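Local coordinates for aspartokinase (Synechocystis, PDB 3L76), which probably transfers phosphate from ATP to the beta-carboxyl group of aspartate, an early step toward lysine and threonine, and binds both amino acids at its ACT domains, at residues V30-V40 against R126-A134; I257-E265 against A359-R368. All blocks are in the same frame, centred on the assembly; numbering follows the deposited sequence.

Contact 1 (V30-V40 against R126-A134)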
loop_
_atom_site.group_PDB
_atom_site.type_symbol
_atom_site.label_atom_id
_atom_site.label_comp_id
_atom_site.label_asym_id
_atom_site.label_seq_id
_atom_site.Cartn_x
_atom_site.Cartn_y
_atom_site.Cartn_z
ATOM N N VAL A 30 1.791 -22.418 -18.322
ATOM C CA VAL A 30 2.813 -21.865 -19.197
ATOM C C VAL A 30 3.479 -22.968 -20.007
ATOM O O VAL A 30 3.628 -22.856 -21.222
ATOM C CB VAL A 30 3.890 -21.119 -18.400
ATOM C CG1 VAL A 30 5.047 -20.740 -19.315
ATOM C CG2 VAL A 30 3.292 -19.887 -17.719
ATOM N N GLN A 31 3.874 -24.038 -19.329
ATOM C CA GLN A 31 4.536 -25.145 -20.002
ATOM C C GLN A 31 3.623 -25.743 -21.060
ATOM O O GLN A 31 4.088 -26.428 -21.976
ATOM C CB GLN A 31 4.925 -26.220 -18.999
ATOM C CG GLN A 31 5.661 -25.698 -17.798
ATOM C CD GLN A 31 6.844 -26.562 -17.446
ATOM O OE1 GLN A 31 7.031 -26.937 -16.286
ATOM N NE2 GLN A 31 7.651 -26.896 -18.451
ATOM N N GLY A 32 2.324 -25.484 -20.925
ATOM C CA GLY A 32 1.354 -25.953 -21.896
ATOM C C GLY A 32 1.580 -25.317 -23.254
ATOM O O GLY A 32 1.121 -25.819 -24.282
ATOM N N GLY A 33 2.300 -24.204 -23.263
ATOM C CA GLY A 33 2.592 -23.510 -24.498
ATOM C C GLY A 33 1.823 -22.216 -24.542
ATOM O O GLY A 33 1.454 -21.731 -25.607
ATOM N N ASN A 34 1.595 -21.650 -23.364
ATOM C CA ASN A 34 0.775 -20.459 -23.245
ATOM C C ASN A 34 1.502 -19.289 -22.620
ATOM O O ASN A 34 2.410 -19.468 -21.813
ATOM C CB ASN A 34 -0.472 -20.776 -22.426
ATOM C CG ASN A 34 -1.260 -21.901 -23.017
ATOM O OD1 ASN A 34 -1.679 -21.829 -24.170
ATOM N ND2 ASN A 34 -1.451 -22.963 -22.245
ATOM N N SER A 35 1.089 -18.090 -23.009
ATOM C CA SER A 35 1.528 -16.864 -22.365
ATOM C C SER A 35 0.462 -16.418 -21.363
ATOM O O SER A 35 -0.734 -16.445 -21.664
ATOM C CB SER A 35 1.756 -15.784 -23.412
ATOM O OG SER A 35 2.681 -16.233 -24.384
ATOM N N LEU A 36 0.893 -16.011 -20.173
ATOM C CA LEU A 36 -0.045 -15.747 -19.090
ATOM C C LEU A 36 0.029 -14.347 -18.494
ATOM O O LEU A 36 1.100 -13.903 -18.083
ATOM C CB LEU A 36 0.114 -16.783 -17.979
ATOM C CG LEU A 36 -0.816 -17.987 -18.113
ATOM C CD1 LEU A 36 -0.399 -18.834 -19.302
ATOM C CD2 LEU A 36 -0.803 -18.804 -16.841
ATOM N N VAL A 37 -1.123 -13.670 -18.457
ATOM C CA VAL A 37 -1.297 -12.445 -17.684
ATOM C C VAL A 37 -2.202 -12.746 -16.497
ATOM O O VAL A 37 -3.328 -13.215 -16.668
ATOM C CB VAL A 37 -1.920 -11.321 -18.517
ATOM C CG1 VAL A 37 -2.252 -10.128 -17.630
ATOM C CG2 VAL A 37 -0.974 -10.914 -19.642
ATOM N N VAL A 38 -1.706 -12.485 -15.292
ATOM C CA VAL A 38 -2.441 -12.831 -14.085
ATOM C C VAL A 38 -2.906 -11.614 -13.289
ATOM O O VAL A 38 -2.129 -10.702 -13.001
ATOM C CB VAL A 38 -1.626 -13.757 -13.171
ATOM C CG1 VAL A 38 -2.396 -14.055 -11.900
ATOM C CG2 VAL A 38 -1.300 -15.040 -13.887
ATOM N N VAL A 39 -4.192 -11.621 -12.949
ATOM C CA VAL A 39 -4.788 -10.636 -12.064
ATOM C C VAL A 39 -5.052 -11.318 -10.726
ATOM O O VAL A 39 -5.542 -12.441 -10.676
ATOM C CB VAL A 39 -6.135 -10.131 -12.604
ATOM C CG1 VAL A 39 -6.813 -9.266 -11.560
ATOM C CG2 VAL A 39 -5.967 -9.370 -13.928
ATOM N N VAL A 40 -4.718 -10.650 -9.634
ATOM C CA VAL A 40 -4.897 -11.255 -8.326
ATOM C C VAL A 40 -5.620 -10.280 -7.425
ATOM O O VAL A 40 -5.387 -9.072 -7.495
ATOM C CB VAL A 40 -3.535 -11.630 -7.674
ATOM C CG1 VAL A 40 -3.745 -12.516 -6.465
ATOM C CG2 VAL A 40 -2.635 -12.329 -8.676
ATOM N N ARG A 126 6.204 -9.826 -22.056
ATOM C CA ARG A 126 5.537 -11.048 -22.478
ATOM C C ARG A 126 6.552 -12.089 -22.929
ATOM O O ARG A 126 6.239 -13.275 -23.018
ATOM C CB ARG A 126 4.577 -10.740 -23.631
ATOM C CG ARG A 126 3.392 -11.678 -23.756
ATOM C CD ARG A 126 2.263 -11.278 -22.814
ATOM N NE ARG A 126 2.663 -11.398 -21.419
ATOM C CZ ARG A 126 2.709 -12.549 -20.761
ATOM N NH1 ARG A 126 2.380 -13.676 -21.372
ATOM N NH2 ARG A 126 3.084 -12.575 -19.493
ATOM N N GLU A 127 7.771 -11.644 -23.220
ATOM C CA GLU A 127 8.804 -12.551 -23.725
ATOM C C GLU A 127 9.561 -13.270 -22.617
ATOM O O GLU A 127 10.587 -12.790 -22.122
ATOM C CB GLU A 127 9.756 -11.830 -24.672
ATOM C CG GLU A 127 9.199 -11.695 -26.089
ATOM C CD GLU A 127 7.800 -11.096 -26.124
ATOM O OE1 GLU A 127 6.858 -11.763 -25.646
ATOM O OE2 GLU A 127 7.639 -9.966 -26.638
ATOM N N GLY A 128 9.023 -14.429 -22.244
ATOM C CA GLY A 128 9.568 -15.255 -21.188
ATOM C C GLY A 128 8.689 -15.266 -19.949
ATOM O O GLY A 128 8.373 -16.325 -19.398
ATOM N N LYS A 129 8.279 -14.075 -19.523
ATOM C CA LYS A 129 7.699 -13.881 -18.196
ATOM C C LYS A 129 6.168 -13.979 -18.140
ATOM O O LYS A 129 5.469 -13.581 -19.075
ATOM C CB LYS A 129 8.147 -12.524 -17.647
ATOM C CG LYS A 129 9.655 -12.389 -17.484
ATOM C CD LYS A 129 10.111 -10.946 -17.661
ATOM C CE LYS A 129 11.538 -10.751 -17.179
ATOM N NZ LYS A 129 11.598 -10.722 -15.694
ATOM N N VAL A 130 5.640 -14.517 -17.043
ATOM C CA VAL A 130 4.228 -14.315 -16.785
ATOM C C VAL A 130 4.092 -12.965 -16.120
ATOM O O VAL A 130 4.751 -12.690 -15.116
ATOM C CB VAL A 130 3.517 -15.440 -15.961
ATOM C CG1 VAL A 130 4.283 -16.741 -15.909
ATOM C CG2 VAL A 130 2.916 -14.952 -14.641
ATOM N N VAL A 131 3.284 -12.093 -16.708
ATOM C CA VAL A 131 3.104 -10.798 -16.089
ATOM C C VAL A 131 1.917 -10.770 -15.148
ATOM O O VAL A 131 0.787 -11.079 -15.510
ATOM C CB VAL A 131 3.215 -9.579 -17.058
ATOM C CG1 VAL A 131 3.520 -9.963 -18.504
ATOM C CG2 VAL A 131 2.157 -8.525 -16.830
ATOM N N VAL A 132 2.226 -10.445 -13.906
ATOM C CA VAL A 132 1.259 -10.430 -12.840
ATOM C C VAL A 132 1.003 -8.973 -12.535
ATOM O O VAL A 132 1.940 -8.226 -12.244
ATOM C CB VAL A 132 1.831 -11.115 -11.617
ATOM C CG1 VAL A 132 0.876 -11.006 -10.438
ATOM C CG2 VAL A 132 2.169 -12.567 -11.953
ATOM N N VAL A 133 -0.261 -8.557 -12.626
ATOM C CA VAL A 133 -0.553 -7.131 -12.550
ATOM C C VAL A 133 -1.485 -6.725 -11.437
ATOM O O VAL A 133 -2.274 -7.519 -10.933
ATOM C CB VAL A 133 -1.048 -6.469 -13.894
ATOM C CG1 VAL A 133 -0.456 -7.072 -15.154
ATOM C CG2 VAL A 133 -2.534 -6.205 -13.927
ATOM N N ALA A 134 -1.367 -5.459 -11.065
ATOM C CA ALA A 134 -2.201 -4.866 -10.039
ATOM C C ALA A 134 -2.091 -3.347 -10.093
ATOM O O ALA A 134 -0.991 -2.776 -10.066
ATOM C CB ALA A 134 -1.807 -5.382 -8.671
#

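Contact 2 (I257-E265 against A359-R368). With LYS (lysine), chain F.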
loop_
_atom_site.group_PDB
_atom_site.type_symbol
_atom_site.label_atom_id
_atom_site.label_comp_id
_atom_site.label_asym_id
_atom_site.label_seq_id
_atom_site.Cartn_x
_atom_site.Cartn_y
_atom_site.Cartn_z
ATOM N N ILE A 257 -16.168 2.334 -17.297
ATOM C CA ILE A 257 -16.266 1.209 -16.364
ATOM C C ILE A 257 -17.314 1.393 -15.272
ATOM O O ILE A 257 -17.472 0.530 -14.414
ATOM C CB ILE A 257 -14.914 0.923 -15.684
ATOM C CG1 ILE A 257 -14.760 1.749 -14.410
ATOM C CG2 ILE A 257 -13.812 1.279 -16.594
ATOM C CD1 ILE A 257 -13.451 1.516 -13.702
ATOM N N ALA A 258 -18.021 2.516 -15.304
ATOM C CA ALA A 258 -19.048 2.799 -14.315
ATOM C C ALA A 258 -20.380 3.219 -14.948
ATOM O O ALA A 258 -21.195 3.871 -14.304
ATOM C CB ALA A 258 -18.561 3.874 -13.360
ATOM N N LYS A 259 -20.597 2.860 -16.211
ATOM C CA LYS A 259 -21.831 3.236 -16.904
ATOM C C LYS A 259 -23.011 2.472 -16.313
ATOM O O LYS A 259 -22.961 1.252 -16.190
ATOM C CB LYS A 259 -21.722 2.921 -18.399
ATOM C CG LYS A 259 -21.471 4.126 -19.298
ATOM C CD LYS A 259 -21.629 3.746 -20.771
ATOM C CE LYS A 259 -21.163 2.312 -21.019
ATOM N NZ LYS A 259 -21.244 1.936 -22.462
ATOM N N ALA A 260 -24.073 3.180 -15.942
ATOM C CA ALA A 260 -25.272 2.505 -15.451
ATOM C C ALA A 260 -25.922 1.750 -16.597
ATOM O O ALA A 260 -26.394 0.640 -16.432
ATOM C CB ALA A 260 -26.245 3.496 -14.867
ATOM N N VAL A 261 -25.894 2.356 -17.775
ATOM C CA VAL A 261 -26.599 1.833 -18.920
ATOM C C VAL A 261 -25.652 1.541 -20.071
ATOM O O VAL A 261 -24.940 2.415 -20.529
ATOM C CB VAL A 261 -27.674 2.837 -19.377
ATOM C CG1 VAL A 261 -28.136 2.543 -20.817
ATOM C CG2 VAL A 261 -28.827 2.850 -18.378
ATOM N N ASP A 262 -25.667 0.297 -20.529
ATOM C CA ASP A 262 -24.890 -0.131 -21.675
ATOM C C ASP A 262 -25.527 0.183 -23.024
ATOM O O ASP A 262 -24.818 0.436 -23.992
ATOM C CB ASP A 262 -24.665 -1.625 -21.614
ATOM C CG ASP A 262 -23.628 -2.085 -22.611
ATOM O OD1 ASP A 262 -22.536 -1.472 -22.689
ATOM O OD2 ASP A 262 -23.899 -3.069 -23.305
ATOM N N GLY A 263 -26.858 0.146 -23.099
ATOM C CA GLY A 263 -27.517 0.314 -24.378
ATOM C C GLY A 263 -28.971 0.718 -24.352
ATOM O O GLY A 263 -29.647 0.572 -23.349
ATOM N N VAL A 264 -29.439 1.249 -25.477
ATOM C CA VAL A 264 -30.843 1.594 -25.671
ATOM C C VAL A 264 -31.415 0.653 -26.721
ATOM O O VAL A 264 -30.737 0.337 -27.708
ATOM C CB VAL A 264 -31.053 3.055 -26.198
ATOM C CG1 VAL A 264 -32.490 3.256 -26.581
ATOM C CG2 VAL A 264 -30.693 4.079 -25.166
ATOM N N GLU A 265 -32.662 0.221 -26.528
ATOM C CA GLU A 265 -33.304 -0.693 -27.474
ATOM C C GLU A 265 -34.672 -0.215 -27.949
ATOM O O GLU A 265 -35.394 0.437 -27.201
ATOM C CB GLU A 265 -33.399 -2.079 -26.865
ATOM C CG GLU A 265 -32.046 -2.701 -26.659
ATOM C CD GLU A 265 -32.080 -3.934 -25.794
ATOM O OE1 GLU A 265 -33.167 -4.308 -25.341
ATOM O OE2 GLU A 265 -31.012 -4.530 -25.551
ATOM N N ALA A 359 -36.339 0.243 -24.413
ATOM C CA ALA A 359 -35.693 -0.214 -23.187
ATOM C C ALA A 359 -34.341 0.425 -22.974
ATOM O O ALA A 359 -33.671 0.865 -23.926
ATOM C CB ALA A 359 -35.549 -1.708 -23.212
ATOM N N ILE A 360 -33.940 0.474 -21.714
ATOM C CA ILE A 360 -32.543 0.708 -21.384
ATOM C C ILE A 360 -32.035 -0.590 -20.799
ATOM O O ILE A 360 -32.752 -1.291 -20.084
ATOM C CB ILE A 360 -32.363 1.870 -20.410
ATOM C CG1 ILE A 360 -33.079 1.569 -19.078
ATOM C CG2 ILE A 360 -32.859 3.161 -21.054
ATOM C CD1 ILE A 360 -32.906 2.669 -18.039
ATOM N N ALA A 361 -30.800 -0.933 -21.130
ATOM C CA ALA A 361 -30.244 -2.203 -20.702
ATOM C C ALA A 361 -28.856 -1.958 -20.139
ATOM O O ALA A 361 -28.133 -1.096 -20.629
ATOM C CB ALA A 361 -30.200 -3.151 -21.875
ATOM N N GLY A 362 -28.485 -2.703 -19.108
ATOM C CA GLY A 362 -27.196 -2.491 -18.478
ATOM C C GLY A 362 -26.978 -3.178 -17.154
ATOM O O GLY A 362 -27.811 -3.081 -16.239
ATOM N N ALA A 363 -25.844 -3.872 -17.060
ATOM C CA ALA A 363 -25.437 -4.530 -15.826
ATOM C C ALA A 363 -25.306 -3.545 -14.655
ATOM O O ALA A 363 -25.594 -3.878 -13.509
ATOM C CB ALA A 363 -24.152 -5.270 -16.048
ATOM N N GLY A 364 -24.905 -2.322 -14.972
ATOM C CA GLY A 364 -24.646 -1.304 -13.975
ATOM C C GLY A 364 -25.859 -0.800 -13.226
ATOM O O GLY A 364 -25.734 0.083 -12.377
ATOM N N MET A 365 -27.030 -1.352 -13.531
ATOM C CA MET A 365 -28.262 -0.880 -12.906
ATOM C C MET A 365 -28.628 -1.801 -11.753
ATOM O O MET A 365 -29.387 -1.427 -10.867
ATOM C CB MET A 365 -29.416 -0.779 -13.916
ATOM C CG MET A 365 -30.068 -2.129 -14.276
ATOM S SD MET A 365 -31.603 -2.049 -15.242
ATOM C CE MET A 365 -31.080 -1.157 -16.714
ATOM N N ILE A 366 -28.074 -3.009 -11.765
ATOM C CA ILE A 366 -28.260 -3.948 -10.659
ATOM C C ILE A 366 -27.884 -3.329 -9.303
ATOM O O ILE A 366 -26.737 -2.977 -9.076
ATOM C CB ILE A 366 -27.434 -5.230 -10.874
ATOM C CG1 ILE A 366 -27.738 -5.837 -12.245
ATOM C CG2 ILE A 366 -27.677 -6.223 -9.747
ATOM C CD1 ILE A 366 -27.214 -7.236 -12.434
ATOM N N GLY A 367 -28.859 -3.188 -8.414
ATOM C CA GLY A 367 -28.598 -2.693 -7.076
ATOM C C GLY A 367 -28.389 -1.198 -6.991
ATOM O O GLY A 367 -28.215 -0.644 -5.915
ATOM N N ARG A 368 -28.414 -0.528 -8.128
ATOM C CA ARG A 368 -28.132 0.899 -8.157
ATOM C C ARG A 368 -29.401 1.746 -8.311
ATOM O O ARG A 368 -30.247 1.456 -9.143
ATOM C CB ARG A 368 -27.131 1.198 -9.276
ATOM C CG ARG A 368 -26.833 2.652 -9.474
ATOM C CD ARG A 368 -25.619 2.811 -10.338
ATOM N NE ARG A 368 -25.418 4.199 -10.722
ATOM C CZ ARG A 368 -24.442 4.612 -11.519
ATOM N NH1 ARG A 368 -23.579 3.736 -12.022
ATOM N NH2 ARG A 368 -24.343 5.899 -11.817
HETATM N N LYS F . -32.201 -0.923 -9.254
HETATM C CA LYS F . -32.603 0.039 -10.288
HETATM C C LYS F . -33.168 1.337 -9.730
HETATM O O LYS F . -33.583 1.376 -8.547
HETATM C CB LYS F . -33.603 -0.602 -11.266
HETATM C CG LYS F . -33.016 -1.752 -12.080
HETATM C CD LYS F . -34.081 -2.637 -12.708
HETATM C CE LYS F . -34.561 -3.695 -11.734
HETATM N NZ LYS F . -34.301 -5.083 -12.220
HETATM O OXT LYS F . -33.202 2.354 -10.470
HETATM O O HOH W 1 -23.979 -1.297 -17.266
#

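Contact 1 (V30-V40 against R126-A134)
V37 and V38 of strand 35-40 run beside V131 and V132 of strand 130-134 as parallel neighbours in the central sheet of the amino acid kinase domain. The backbone is joined through V38, whose N donates to V131 O at 2.9 Å with a nearly straight N-H...O angle of 166°, and whose O receives V133 N at 2.9 Å almost in line with the carbonyl. A weaker bond from V131 N to L36 O begins the pairing. On the face formed by L36, V38, V40, V130 and V132, aliphatic side chains pack together: V40 CG2 lies 4.1 Å from V132 CG1, and the V132 CG2 methyl rests on the V38 CB methine. V30, of helix 16-31, directs CG2 obliquely onto V130 CG1 at 3.8 Å; with CG1 anti to the backbone N (chi1 171°), CG2 is left beside that N and faces V130. Residues of helices 16-31 and 63-87, such as I26 and I78, cover this side. On the other face V37 CG1 approaches V133 CG1 at 4.3 Å, while V37 CG2 lies over one face of the R126 guanidinium, toward the rim and 4.1 Å from NE, the two side chains crossing at about a right angle. R126 arrives from the loop before its strand, its chain bent at chi2 and chi3; the exact placement of its tip is doubtful. Replacing R126 with an alanine would probably leave V37 CG2 without this flat cover. With aliphatic packing on both faces, the pairing depends on backbone bonds and shape more than on charge.

Contact 2 (I257-E265 against A359-R368)
One of the two lysine pockets, formed between two ACT domains, takes M365 and R368 from the loop that packs here against residues 257-265. M365 O accepts a weak bond from the ligand's N, and M365 SD lies 3.5 Å from the ligand's CG; with chi1 at 78°, between the backbone N and carbonyl carbon, the thioether lies alongside the aliphatic chain. R368 is stretched out from CG to NE, bringing NH1 to a weak bond with A258 O at 3.3 Å, in the guanidinium plane, while A260 CB sits over the centre of one face. Water 1 bridges K259 O and G364 N. Strands 263-265 and 359-361 pair antiparallel in the sheet of the ACT region, with E265 and A359 bonded both ways and G263 N and O both bonded to A361. At the A361 end of the pair lies a classic beta bulge: D262 and G263 both face A361, whose O accepts G263 N at 3.0 Å and a weak bond from D262 N. The D262 carboxylate turns to R222, and E265 OE1 to K395. At right angles to I360, V261 brings CG2 within 4.1 Å of I360 CD1. A CB on G362 would run into A260 O, and one on G364 into K259 O.

In the fold
Contact 1 comes first along the chain and is complete before contact 2 begins; their centres lie 32 Å apart, with nearest atoms about 13 Å from each other and no touch. They share no sheet. Contact 1 belongs to the mixed, largely parallel sheet of the amino acid kinase domain, where strand 35-40 lies between strands 3-8 and 130-138. Contact 2 pairs strand 263-267 with strand 348-361 in the antiparallel ACT region. Helix 215-224, from the kinase part of the chain, meets contact 2 through R222, N223 and E219, placing the lysine-binding loop beside the kinase domain. Such a junction is consistent with a route by which bound lysine could influence catalysis.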